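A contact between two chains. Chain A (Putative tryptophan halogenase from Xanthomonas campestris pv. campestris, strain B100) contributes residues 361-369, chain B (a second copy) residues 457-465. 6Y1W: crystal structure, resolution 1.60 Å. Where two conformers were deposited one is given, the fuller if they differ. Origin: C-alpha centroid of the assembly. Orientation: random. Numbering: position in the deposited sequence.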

# COMPACT_ATOMS: atom_id res chain seq x y z
N LEU A 361 14.39 4.84 -8.86
CA LEU A 361 15.85 4.91 -8.87
C LEU A 361 16.34 6.01 -7.93
O LEU A 361 17.31 5.83 -7.19
N LEU A 362 15.69 7.19 -8.00
CA LEU A 362 16.14 8.28 -7.13
C LEU A 362 15.91 7.93 -5.66
O LEU A 362 16.70 8.33 -4.78
N GLN A 363 14.84 7.19 -5.36
CA GLN A 363 14.61 6.78 -3.97
C GLN A 363 15.58 5.71 -3.49
O GLN A 363 15.67 5.49 -2.28
N THR A 364 16.30 5.06 -4.39
CA THR A 364 17.31 4.08 -4.00
C THR A 364 18.66 4.42 -4.61
O THR A 364 19.47 3.54 -4.92
N PHE A 365 18.93 5.73 -4.78
CA PHE A 365 20.06 6.10 -5.60
C PHE A 365 21.37 5.64 -4.95
O PHE A 365 21.56 5.83 -3.75
N PRO A 366 22.27 5.01 -5.71
CA PRO A 366 23.44 4.37 -5.08
C PRO A 366 24.51 5.40 -4.74
O PRO A 366 24.84 6.28 -5.55
N GLN A 367 25.04 5.30 -3.52
CA GLN A 367 26.43 5.70 -3.30
C GLN A 367 27.36 4.71 -3.98
O GLN A 367 28.29 5.09 -4.71
N VAL A 368 27.17 3.43 -3.70
CA VAL A 368 27.83 2.33 -4.40
C VAL A 368 26.72 1.39 -4.82
O VAL A 368 25.67 1.34 -4.18
N ILE A 369 26.91 0.70 -5.95
CA ILE A 369 25.89 -0.22 -6.44
C ILE A 369 26.03 -1.52 -5.67
O ILE A 369 27.14 -2.03 -5.50
N ARG B 457 25.84 0.94 6.16
CA ARG B 457 27.17 1.16 5.60
C ARG B 457 27.22 2.42 4.74
O ARG B 457 28.32 2.99 4.56
N HIS B 458 26.07 2.85 4.21
CA HIS B 458 25.94 4.05 3.39
C HIS B 458 24.61 4.70 3.70
O HIS B 458 23.69 4.06 4.21
N HIS B 459 24.51 5.99 3.37
CA HIS B 459 23.23 6.66 3.45
C HIS B 459 22.94 7.26 2.08
O HIS B 459 23.77 7.22 1.18
N HIS B 460 21.75 7.77 1.95
CA HIS B 460 21.30 8.28 0.66
C HIS B 460 22.11 9.49 0.22
O HIS B 460 22.29 10.44 1.01
N PRO B 461 22.56 9.53 -1.04
CA PRO B 461 23.36 10.68 -1.52
C PRO B 461 22.68 12.05 -1.36
O PRO B 461 23.39 13.06 -1.29
N VAL B 462 21.35 12.14 -1.37
CA VAL B 462 20.68 13.44 -1.19
C VAL B 462 21.11 14.10 0.11
O VAL B 462 21.16 15.34 0.22
N ALA B 463 21.38 13.29 1.13
CA ALA B 463 21.79 13.91 2.39
C ALA B 463 23.17 14.57 2.30
O ALA B 463 23.52 15.40 3.14
N ASP B 464 23.98 14.21 1.30
CA ASP B 464 25.30 14.82 1.20
C ASP B 464 25.27 16.21 0.57
O ASP B 464 26.31 16.88 0.54
N LEU B 465 24.11 16.68 0.09
CA LEU B 465 24.01 17.99 -0.54
C LEU B 465 24.15 19.12 0.46
O LEU B 465 24.57 20.21 0.07

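Side-chain packing between the end of a helix and the loop that follows it in chain A (361-369) and a three-histidine loop and the residues after it in chain B (457-465), a contact that buries 418 Å² in all. Gln A367 covers the most ground. Its CA-to-CB bond points toward chain B, and chi1 and chi2 both in m (-58° and -88°) fold the chain so that the amide lies beside Pro B461, with Gln A367 CD 3.8 Å from Pro B461 CG. There Gln A367 NE2 spends both its hydrogens on chain B: one bond goes to Asp B464 OD2 (2.8 Å, nearly straight at 169°), the other to the backbone oxygen His B459 O (3.0 Å). The amide oxygen is served by water 1, which donates to Gln A367 OE1 (3.0 Å) and to Asp B464 OD2 (2.7 Å), so direct and water-mediated links join the same two side chains.

Asp B464 also points toward chain A, with chi1 m (-64°), and its carboxylate is shared: while OD2 takes the glutamine and the water, Asp B464 OD1 accepts a bond from His B459 NE2 (2.7 Å, 176°). The CA-to-CB bond of His B459 points away from chain A, but chi1 p (55°) accompanies a ring whose end comes back toward the contact, where this intrachain bond holds it.

His B460 likewise starts away, yet with chi1 t (-164°) its ring reaches the helix end of chain A. His B460 NE2 donates to Leu A362 O (2.7 Å), which lies at the ring edge, near the plane in which the N-H points, with an N-H...O angle of 149°. The other ring nitrogen, His B460 ND1, accepts from Val B462 N (2.9 Å), so both ring nitrogens are engaged, which fixes the orientation of the imidazole. Leu A362 O also receives a weak backbone bond from Phe A365 N (3.4 Å).

Van der Waals contacts fill in around these bonds. Phe A365 sets off toward chain B, but with chi1 t (-161°) the end of its ring leads away, and Pro B461 CG lies at the ring edge, near its plane, 4.0 Å from Phe A365 CD2. The proline, puckered C-gamma exo, also brings Pro B461 CD to 3.3 Å from Phe A365 O. Farther along, Val A368, with chi1 m (-59°), sets CG2 over one face of His B458 in a CH-pi contact, Val A368 CG2 lying 3.9 Å from the ring centroid and 3.5 Å from His B458 NE2. His B458 itself points toward chain A with chi1 m (-53°), and His B458 CB lies 4.1 Å from Gln A367 CG.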

# COMPACT_ATOMS: atom_id res chain seq x y z
CB LEU A 361 16.36 5.20 -10.28
CG LEU A 361 17.90 5.34 -10.44
CD1 LEU A 361 18.69 4.16 -9.85
CD2 LEU A 361 18.25 5.50 -11.95
CB LEU A 362 15.42 9.58 -7.53
CG LEU A 362 15.92 10.10 -8.87
CD1 LEU A 362 15.14 11.36 -9.31
CD2 LEU A 362 17.43 10.37 -8.85
CB GLN A 363 13.16 6.31 -3.80
CG GLN A 363 12.21 7.47 -3.88
CD GLN A 363 10.79 7.06 -3.79
OE1 GLN A 363 10.42 6.00 -4.27
NE2 GLN A 363 9.95 7.92 -3.22
CB THR A 364 16.89 2.66 -4.38
OG1 THR A 364 17.83 1.72 -3.82
CG2 THR A 364 16.85 2.51 -5.87
CB PHE A 365 20.14 7.62 -5.90
CG PHE A 365 21.01 7.89 -7.09
CD1 PHE A 365 20.50 7.71 -8.38
CD2 PHE A 365 22.36 8.13 -6.93
CE1 PHE A 365 21.33 7.87 -9.48
CE2 PHE A 365 23.17 8.30 -8.04
CZ PHE A 365 22.66 8.15 -9.31
CB PRO A 366 23.94 3.41 -6.17
CG PRO A 366 23.47 4.08 -7.50
CD PRO A 366 22.09 4.62 -7.12
CB GLN A 367 26.77 5.76 -1.82
CG GLN A 367 25.93 6.68 -1.01
CD GLN A 367 26.48 8.10 -0.97
OE1 GLN A 367 27.39 8.48 -1.76
NE2 GLN A 367 25.92 8.90 -0.05
CB VAL A 368 28.87 1.58 -3.53
CG1 VAL A 368 29.98 2.53 -3.04
CG2 VAL A 368 28.18 0.84 -2.35
CB ILE A 369 26.02 -0.42 -7.95
CG1 ILE A 369 25.71 0.91 -8.66
CG2 ILE A 369 25.01 -1.48 -8.45
CD1 ILE A 369 26.16 0.96 -10.10
CB ARG B 457 27.58 -0.04 4.75
CG ARG B 457 27.76 -1.35 5.53
CD ARG B 457 28.46 -2.37 4.66
NE ARG B 457 27.71 -3.61 4.57
CZ ARG B 457 27.99 -4.71 5.27
NH1 ARG B 457 29.01 -4.72 6.12
NH2 ARG B 457 27.25 -5.80 5.12
CB HIS B 458 25.98 3.74 1.90
CG HIS B 458 27.18 2.94 1.51
ND1 HIS B 458 28.41 3.52 1.29
CD2 HIS B 458 27.36 1.61 1.40
CE1 HIS B 458 29.29 2.58 1.03
NE2 HIS B 458 28.68 1.41 1.08
CB HIS B 459 23.22 7.76 4.54
CG HIS B 459 24.31 8.75 4.37
ND1 HIS B 459 25.47 8.73 5.13
CD2 HIS B 459 24.43 9.80 3.52
CE1 HIS B 459 26.26 9.71 4.73
NE2 HIS B 459 25.66 10.37 3.75
CB HIS B 460 19.83 8.64 0.75
CG HIS B 460 19.17 8.82 -0.58
ND1 HIS B 460 19.52 9.84 -1.45
CD2 HIS B 460 18.18 8.12 -1.18
CE1 HIS B 460 18.76 9.75 -2.53
NE2 HIS B 460 17.93 8.73 -2.39
CB PRO B 461 23.57 10.36 -3.01
CG PRO B 461 23.45 8.85 -3.12
CD PRO B 461 22.57 8.38 -1.97
CB VAL B 462 19.16 13.25 -1.24
CG1 VAL B 462 18.39 14.45 -0.63
CG2 VAL B 462 18.77 13.05 -2.65
CB ALA B 463 21.77 12.87 3.53
CB ASP B 464 26.24 13.90 0.42
CG ASP B 464 26.48 12.56 1.13
OD1 ASP B 464 26.57 12.56 2.37
OD2 ASP B 464 26.61 11.52 0.46
CB LEU B 465 22.67 18.14 -1.26
CG LEU B 465 22.48 17.20 -2.43
CD1 LEU B 465 21.03 17.22 -2.77
CD2 LEU B 465 23.29 17.67 -3.64
O HOH W 1 27.20 11.45 -2.21